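Local structure of anti-h(o) lectin I (Ulex europaeus, 1FX5) at residues Asp127-Ser131 against Pro132-Trp136; Phe135-Gly139 against Phe140-Gly144; Ile199-Leu202 against Lys203-Leu206. The protein binds L-fucose as a calcium- and manganese-containing legume lectin and recognises the H(O) blood-group determinant. All coordinates share one frame; numbering follows the deposited sequence.

Contact 1 of 3, residues Asp127-Ser131 against Pro132-Trp136. Unlike the reference sequence in segment 132-136: W136 (reference Asp). With CA (calcium ion), chain G; MN (manganese (II) ion), chain F.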
loop_
_atom_site.group_PDB
_atom_site.type_symbol
_atom_site.label_atom_id
_atom_site.label_comp_id
_atom_site.label_asym_id
_atom_site.label_seq_id
_atom_site.Cartn_x
_atom_site.Cartn_y
_atom_site.Cartn_z
ATOM N N ASP A 127 -16.663 17.186 -14.187
ATOM C CA ASP A 127 -18.019 17.021 -14.670
ATOM C C ASP A 127 -18.233 17.520 -16.095
ATOM O O ASP A 127 -18.265 18.735 -16.342
ATOM C CB ASP A 127 -18.928 17.736 -13.665
ATOM C CG ASP A 127 -20.383 17.341 -13.792
ATOM O OD1 ASP A 127 -21.151 17.524 -12.828
ATOM O OD2 ASP A 127 -20.775 16.853 -14.854
ATOM N N THR A 128 -18.485 16.580 -17.006
ATOM C CA THR A 128 -18.695 16.919 -18.415
ATOM C C THR A 128 -20.088 17.375 -18.873
ATOM O O THR A 128 -20.251 17.713 -20.046
ATOM C CB THR A 128 -18.164 15.809 -19.357
ATOM O OG1 THR A 128 -18.920 14.615 -19.150
ATOM C CG2 THR A 128 -16.689 15.520 -19.098
ATOM N N ILE A 129 -21.089 17.360 -17.987
ATOM C CA ILE A 129 -22.444 17.807 -18.354
ATOM C C ILE A 129 -23.192 18.464 -17.173
ATOM O O ILE A 129 -23.244 17.884 -16.068
ATOM C CB ILE A 129 -23.306 16.649 -18.967
ATOM C CG1 ILE A 129 -24.481 17.223 -19.771
ATOM C CG2 ILE A 129 -23.809 15.672 -17.895
ATOM C CD1 ILE A 129 -24.128 17.651 -21.214
ATOM N N GLY A 130 -23.742 19.667 -17.401
ATOM C CA GLY A 130 -24.486 20.403 -16.368
ATOM C C GLY A 130 -25.990 20.570 -16.613
ATOM O O GLY A 130 -26.611 19.722 -17.259
ATOM N N SER A 131 -26.610 21.621 -16.077
ATOM C CA SER A 131 -28.046 21.806 -16.298
ATOM C C SER A 131 -28.272 22.240 -17.745
ATOM O O SER A 131 -27.405 22.898 -18.336
ATOM C CB SER A 131 -28.635 22.846 -15.339
ATOM O OG SER A 131 -27.899 24.043 -15.396
ATOM N N PRO A 132 -29.472 21.979 -18.301
ATOM C CA PRO A 132 -30.661 21.337 -17.726
ATOM C C PRO A 132 -30.577 19.814 -17.542
ATOM O O PRO A 132 -31.381 19.236 -16.799
ATOM C CB PRO A 132 -31.764 21.642 -18.762
ATOM C CG PRO A 132 -31.195 22.699 -19.635
ATOM C CD PRO A 132 -29.740 22.369 -19.695
ATOM N N VAL A 133 -29.671 19.153 -18.255
ATOM C CA VAL A 133 -29.543 17.694 -18.128
ATOM C C VAL A 133 -29.390 17.248 -16.679
ATOM O O VAL A 133 -29.962 16.242 -16.282
ATOM C CB VAL A 133 -28.395 17.157 -18.995
ATOM C CG1 VAL A 133 -28.300 15.649 -18.864
ATOM C CG2 VAL A 133 -28.629 17.550 -20.454
ATOM N N ASN A 134 -28.571 17.963 -15.911
ATOM C CA ASN A 134 -28.352 17.658 -14.501
ATOM C C ASN A 134 -28.813 18.951 -13.848
ATOM O O ASN A 134 -28.069 19.933 -13.825
ATOM C CB ASN A 134 -26.874 17.415 -14.202
ATOM C CG ASN A 134 -26.397 16.038 -14.661
ATOM O OD1 ASN A 134 -25.202 15.729 -14.625
ATOM N ND2 ASN A 134 -27.332 15.209 -15.098
ATOM N N PHE A 135 -30.040 18.966 -13.329
ATOM C CA PHE A 135 -30.569 20.180 -12.701
ATOM C C PHE A 135 -29.827 20.773 -11.506
ATOM O O PHE A 135 -29.990 21.948 -11.205
ATOM C CB PHE A 135 -32.068 20.044 -12.390
ATOM C CG PHE A 135 -32.377 19.127 -11.238
ATOM C CD1 PHE A 135 -32.835 17.847 -11.465
ATOM C CD2 PHE A 135 -32.263 19.571 -9.927
ATOM C CE1 PHE A 135 -33.183 17.028 -10.401
ATOM C CE2 PHE A 135 -32.604 18.761 -8.857
ATOM C CZ PHE A 135 -33.067 17.490 -9.090
ATOM N N TRP A 136 -29.008 19.976 -10.835
ATOM C CA TRP A 136 -28.260 20.456 -9.673
ATOM C C TRP A 136 -26.915 21.138 -9.974
ATOM O O TRP A 136 -26.264 21.611 -9.054
ATOM C CB TRP A 136 -27.987 19.273 -8.741
ATOM C CG TRP A 136 -27.330 18.116 -9.453
ATOM C CD1 TRP A 136 -25.975 17.893 -9.613
ATOM C CD2 TRP A 136 -28.000 17.015 -10.101
ATOM N NE1 TRP A 136 -25.780 16.717 -10.313
ATOM C CE2 TRP A 136 -26.999 16.162 -10.620
ATOM C CE3 TRP A 136 -29.348 16.671 -10.296
ATOM C CZ2 TRP A 136 -27.304 14.989 -11.304
ATOM C CZ3 TRP A 136 -29.651 15.503 -10.981
ATOM C CH2 TRP A 136 -28.634 14.678 -11.475
HETATM CA CA CA G . -23.140 16.544 -14.125
HETATM MN MN MN F . -21.383 18.778 -11.076
HETATM O O HOH W 1 -23.247 15.506 -12.023
HETATM O O HOH W 2 -22.005 17.200 -9.800
HETATM O O HOH W 3 -21.466 20.249 -9.451
HETATM O O HOH W 4 -22.334 14.600 -15.047
#
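D127 OD1 is held by two metals at once, and through the calcium ion it is tied to N134 across the turn. This is the first half of the metal-binding loop of the legume lectin fold, just after strand 122-127. D127 OD1 lies 2.2 Å from the manganese ion. D127 OD2 joins OD1 on the calcium, so the carboxylate chelates that ion with both oxygens. The backbone oxygen of I129 binds the same calcium at 2.4 Å, and the amide oxygen N134 OD1 does so at 2.3 Å. D137 and two waters are further ligands of this ion. The metal draws I129 O and N134 OD1 close together.

With chi1 at -164°, D127 CG lies beside its own carbonyl carbon, from where OD2 accepts from I129 N at 3.2 Å. This makes an Asx turn and adds to the hold of the two metals on the carboxylate. The donor comes from the anti side, 30° out of the carboxylate plane. The backbone closes the loop where N134 N donates to G130 O at 3.0 Å, from above the carbonyl plane. A cis peptide joins S131 and P132 within this bend.

N134 ND2 makes a weak bond to V133 O and hydrogen-bonds a bound methylpentanediol. As in other legume lectins, this amide probably also faces the sugar. The W136 indole lays a face against N134 CB, and W136 NE1 donates to a calcium-bound water at 3.3 Å. On the outer side, I129 and V133 cross at about a right angle, with I129 CG1 4.0 Å from V133 CB.

Contact 2 of 3, residues Phe135-Gly139 against Phe140-Gly144. Unlike the reference sequence in segment 135-139: W136 (reference Asp). With MN (manganese (II) ion), chain F; CA (calcium ion), chain G.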
loop_
_atom_site.group_PDB
_atom_site.type_symbol
_atom_site.label_atom_id
_atom_site.label_comp_id
_atom_site.label_asym_id
_atom_site.label_seq_id
_atom_site.Cartn_x
_atom_site.Cartn_y
_atom_site.Cartn_z
ATOM N N PHE A 135 -30.040 18.966 -13.329
ATOM C CA PHE A 135 -30.569 20.180 -12.701
ATOM C C PHE A 135 -29.827 20.773 -11.506
ATOM O O PHE A 135 -29.990 21.948 -11.205
ATOM C CB PHE A 135 -32.068 20.044 -12.390
ATOM C CG PHE A 135 -32.377 19.127 -11.238
ATOM C CD1 PHE A 135 -32.835 17.847 -11.465
ATOM C CD2 PHE A 135 -32.263 19.571 -9.927
ATOM C CE1 PHE A 135 -33.183 17.028 -10.401
ATOM C CE2 PHE A 135 -32.604 18.761 -8.857
ATOM C CZ PHE A 135 -33.067 17.490 -9.090
ATOM N N TRP A 136 -29.008 19.976 -10.835
ATOM C CA TRP A 136 -28.260 20.456 -9.673
ATOM C C TRP A 136 -26.915 21.138 -9.974
ATOM O O TRP A 136 -26.264 21.611 -9.054
ATOM C CB TRP A 136 -27.987 19.273 -8.741
ATOM C CG TRP A 136 -27.330 18.116 -9.453
ATOM C CD1 TRP A 136 -25.975 17.893 -9.613
ATOM C CD2 TRP A 136 -28.000 17.015 -10.101
ATOM N NE1 TRP A 136 -25.780 16.717 -10.313
ATOM C CE2 TRP A 136 -26.999 16.162 -10.620
ATOM C CE3 TRP A 136 -29.348 16.671 -10.296
ATOM C CZ2 TRP A 136 -27.304 14.989 -11.304
ATOM C CZ3 TRP A 136 -29.651 15.503 -10.981
ATOM C CH2 TRP A 136 -28.634 14.678 -11.475
ATOM N N ASP A 137 -26.478 21.099 -11.237
ATOM C CA ASP A 137 -25.205 21.689 -11.698
ATOM C C ASP A 137 -25.307 23.091 -12.329
ATOM O O ASP A 137 -26.412 23.558 -12.626
ATOM C CB ASP A 137 -24.642 20.831 -12.841
ATOM C CG ASP A 137 -23.992 19.558 -12.387
ATOM O OD1 ASP A 137 -24.086 18.570 -13.166
ATOM O OD2 ASP A 137 -23.354 19.543 -11.302
ATOM N N PRO A 138 -24.152 23.790 -12.505
ATOM C CA PRO A 138 -24.204 25.108 -13.155
ATOM C C PRO A 138 -24.510 24.760 -14.649
ATOM O O PRO A 138 -24.369 23.596 -15.062
ATOM C CB PRO A 138 -22.779 25.657 -12.966
ATOM C CG PRO A 138 -21.943 24.465 -12.567
ATOM C CD PRO A 138 -22.879 23.621 -11.773
ATOM N N GLY A 139 -24.916 25.735 -15.458
ATOM C CA GLY A 139 -25.230 25.443 -16.853
ATOM C C GLY A 139 -24.114 25.235 -17.848
ATOM O O GLY A 139 -24.212 25.782 -18.946
ATOM N N PHE A 140 -23.080 24.452 -17.501
ATOM C CA PHE A 140 -21.936 24.181 -18.391
ATOM C C PHE A 140 -20.987 23.169 -17.745
ATOM O O PHE A 140 -21.104 22.909 -16.550
ATOM C CB PHE A 140 -21.160 25.474 -18.687
ATOM C CG PHE A 140 -21.066 26.431 -17.510
ATOM C CD1 PHE A 140 -21.787 27.628 -17.515
ATOM C CD2 PHE A 140 -20.278 26.132 -16.401
ATOM C CE1 PHE A 140 -21.728 28.496 -16.440
ATOM C CE2 PHE A 140 -20.212 27.001 -15.312
ATOM C CZ PHE A 140 -20.941 28.184 -15.333
ATOM N N PRO A 141 -20.065 22.549 -18.530
ATOM C CA PRO A 141 -19.104 21.569 -17.970
ATOM C C PRO A 141 -18.315 22.318 -16.883
ATOM O O PRO A 141 -18.121 23.541 -16.994
ATOM C CB PRO A 141 -18.222 21.224 -19.166
ATOM C CG PRO A 141 -19.168 21.397 -20.341
ATOM C CD PRO A 141 -19.893 22.684 -19.988
ATOM N N HIS A 142 -17.802 21.611 -15.879
ATOM C CA HIS A 142 -17.071 22.297 -14.815
ATOM C C HIS A 142 -16.273 21.366 -13.907
ATOM O O HIS A 142 -16.461 20.135 -13.957
ATOM C CB HIS A 142 -18.131 22.983 -13.933
ATOM C CG HIS A 142 -19.219 22.043 -13.466
ATOM N ND1 HIS A 142 -20.240 21.574 -14.270
ATOM C CD2 HIS A 142 -19.394 21.433 -12.264
ATOM C CE1 HIS A 142 -20.982 20.709 -13.562
ATOM N NE2 HIS A 142 -20.515 20.584 -12.332
ATOM N N ILE A 143 -15.305 21.922 -13.170
ATOM C CA ILE A 143 -14.541 21.079 -12.245
ATOM C C ILE A 143 -14.993 21.591 -10.856
ATOM O O ILE A 143 -15.043 22.814 -10.623
ATOM C CB ILE A 143 -12.964 21.046 -12.421
ATOM C CG1 ILE A 143 -12.263 22.141 -11.633
ATOM C CG2 ILE A 143 -12.569 21.054 -13.871
ATOM C CD1 ILE A 143 -12.424 23.527 -12.197
ATOM N N GLY A 144 -15.437 20.679 -9.989
ATOM C CA GLY A 144 -15.880 21.095 -8.674
ATOM C C GLY A 144 -15.474 20.257 -7.482
ATOM O O GLY A 144 -14.902 19.162 -7.606
HETATM MN MN MN F . -21.383 18.778 -11.076
HETATM CA CA CA G . -23.140 16.544 -14.125
HETATM O O HOH W 1 -23.247 15.506 -12.023
HETATM O O HOH W 2 -22.005 17.200 -9.800
HETATM O O HOH W 3 -21.466 20.249 -9.451
HETATM O O HOH W 4 -22.334 14.600 -15.047
#
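P138 and D137 approach the imidazole of H142 from different directions, one over a face and one at the edge. The P138 ring carbon CG sits 3.8 Å from the centroid of the H142 ring. It is only 11° off the ring normal, a clear CH-pi contact. D137 OD2 comes in at the edge, 3.2 Å from H142 NE2. The two do not bond to each other. Both are ligands of the manganese ion, D137 OD2 at 2.1 Å and H142 NE2 at 2.4 Å. D137 OD1 reaches the calcium, so this one carboxylate bridges both metals.

The first torsion of H142 places CG between the backbone N and the carbonyl carbon (chi1 52°). This turns the ring back over the loop, where ND1 finds the carbonyl of F140. H142 ND1 donates to F140 O at 2.8 Å, in the carbonyl plane. This bond and the metal at NE2 together fix the rotation of the ring. E125 and D127 supply the other protein ligands of the manganese.

The turn before the strand is an inverse gamma turn centred on G139, with a weak F140 N to P138 O bond. F140 has the same kind of first torsion (chi1 37°), which lays its ring over G139 N, and its CE2 touches P138 CB at 3.7 Å. R157 makes a cation-pi contact with the same ring.

Since H142 ND1 carries the proton, the NE2 lone pair is left for manganese. This is consistent with a ring held ready for the metal, with the F140 carbonyl as second shell.

Contact 3 of 3, residues Ile199-Leu202 against Lys203-Leu206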
loop_
_atom_site.group_PDB
_atom_site.type_symbol
_atom_site.label_atom_id
_atom_site.label_comp_id
_atom_site.label_asym_id
_atom_site.label_seq_id
_atom_site.Cartn_x
_atom_site.Cartn_y
_atom_site.Cartn_z
ATOM N N ILE A 199 -11.827 25.389 1.384
ATOM C CA ILE A 199 -11.269 25.195 2.715
ATOM C C ILE A 199 -12.254 24.307 3.454
ATOM O O ILE A 199 -13.399 24.697 3.700
ATOM C CB ILE A 199 -11.018 26.551 3.411
ATOM C CG1 ILE A 199 -10.105 27.388 2.501
ATOM C CG2 ILE A 199 -10.391 26.328 4.791
ATOM C CD1 ILE A 199 -9.537 28.646 3.078
ATOM N N VAL A 200 -11.813 23.082 3.740
ATOM C CA VAL A 200 -12.639 22.107 4.422
ATOM C C VAL A 200 -11.820 21.267 5.418
ATOM O O VAL A 200 -10.713 20.807 5.122
ATOM C CB VAL A 200 -13.404 21.233 3.358
ATOM C CG1 VAL A 200 -12.470 20.786 2.270
ATOM C CG2 VAL A 200 -14.039 20.000 3.992
ATOM N N ASP A 201 -12.365 21.132 6.616
ATOM C CA ASP A 201 -11.745 20.382 7.700
ATOM C C ASP A 201 -12.033 18.886 7.547
ATOM O O ASP A 201 -13.072 18.387 7.997
ATOM C CB ASP A 201 -12.287 20.907 9.033
ATOM C CG ASP A 201 -11.564 20.333 10.240
ATOM O OD1 ASP A 201 -11.895 20.762 11.369
ATOM O OD2 ASP A 201 -10.682 19.456 10.080
ATOM N N LEU A 202 -11.057 18.163 7.018
ATOM C CA LEU A 202 -11.197 16.735 6.812
ATOM C C LEU A 202 -11.491 15.891 8.059
ATOM O O LEU A 202 -12.175 14.875 7.949
ATOM C CB LEU A 202 -9.982 16.221 6.065
ATOM C CG LEU A 202 -10.080 15.939 4.564
ATOM C CD1 LEU A 202 -11.034 16.855 3.789
ATOM C CD2 LEU A 202 -8.674 15.961 3.999
ATOM N N LYS A 203 -11.034 16.331 9.238
ATOM C CA LYS A 203 -11.272 15.587 10.494
ATOM C C LYS A 203 -12.743 15.555 10.843
ATOM O O LYS A 203 -13.188 14.701 11.609
ATOM C CB LYS A 203 -10.582 16.231 11.690
ATOM C CG LYS A 203 -9.104 16.081 11.761
ATOM C CD LYS A 203 -8.609 16.701 13.053
ATOM C CE LYS A 203 -9.328 16.083 14.248
ATOM N NZ LYS A 203 -8.826 16.608 15.556
ATOM N N GLU A 204 -13.481 16.532 10.333
ATOM C CA GLU A 204 -14.903 16.599 10.608
ATOM C C GLU A 204 -15.794 15.892 9.591
ATOM O O GLU A 204 -16.994 15.747 9.815
ATOM C CB GLU A 204 -15.340 18.061 10.662
ATOM C CG GLU A 204 -14.828 18.831 11.855
ATOM C CD GLU A 204 -15.439 20.220 11.895
ATOM O OE1 GLU A 204 -16.687 20.290 12.014
ATOM O OE2 GLU A 204 -14.690 21.229 11.777
ATOM N N ILE A 205 -15.221 15.474 8.471
ATOM C CA ILE A 205 -15.982 14.816 7.428
ATOM C C ILE A 205 -15.649 13.359 7.117
ATOM O O ILE A 205 -16.554 12.553 6.855
ATOM C CB ILE A 205 -15.897 15.710 6.157
ATOM C CG1 ILE A 205 -16.801 16.927 6.360
ATOM C CG2 ILE A 205 -16.276 14.960 4.887
ATOM C CD1 ILE A 205 -16.104 18.199 6.158
ATOM N N LEU A 206 -14.365 13.013 7.198
ATOM C CA LEU A 206 -13.887 11.650 6.916
ATOM C C LEU A 206 -13.455 10.800 8.126
ATOM O O LEU A 206 -13.155 11.322 9.201
ATOM C CB LEU A 206 -12.675 11.734 5.963
ATOM C CG LEU A 206 -12.786 12.454 4.604
ATOM C CD1 LEU A 206 -11.390 12.672 3.961
ATOM C CD2 LEU A 206 -13.667 11.642 3.700
#
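This is a local turn contact in the loop between strands 192-199 and 209-219, where D201 and L202 meet residues two to four places on. Backbone bonds shape it. E204 N donates to D201 O at 3.0 Å. L202 O takes two donors, I205 N from above the carbonyl plane and L206 N nearly head-on at 3.0 Å.

The D201 side chain swings away from its own N (chi1 -172°), which brings the carboxylate beside the turn. There OD2 accepts from K203 N at 3.3 Å, from above the carboxylate plane. D201 OD1 stands 2.9 Å from E204 OE2, with the two carboxylates almost perpendicular. Such closeness of like charges might raise the pKa of one of them.

On the inner side, L202 and L206 lie side by side and point the same way, with L202 CG 3.6 Å from L206 CD1. V200 CG2 presses tightly on I205 CD1 at 3.5 Å, the two side chains crossing at about a right angle. L202 and I205 also touch V122 of strand 122-127. Two overlapping type I beta turns, followed by an i to i+4 bond (an alpha turn), here link two strands of the legume lectin fold.

In the fold
Contacts 1 and 2 are successive halves of one metal-binding loop, with centres 5 Å apart. They share F135 and W136, both metal ions and the four waters. D127 and D137 each reach both ions, and their OD1 atoms come within 3.1 Å of each other on the calcium. A probable hydrogen bond of 3.0 Å, from H142 N to D127 O, closes the loop at its base. In legume lectins such metals hold the sugar-binding loop in shape, and the same is likely here. Contact 3 lies apart, its centre about 26 Å from that of contact 1 and 23 Å from that of contact 2, away from the annotated sites.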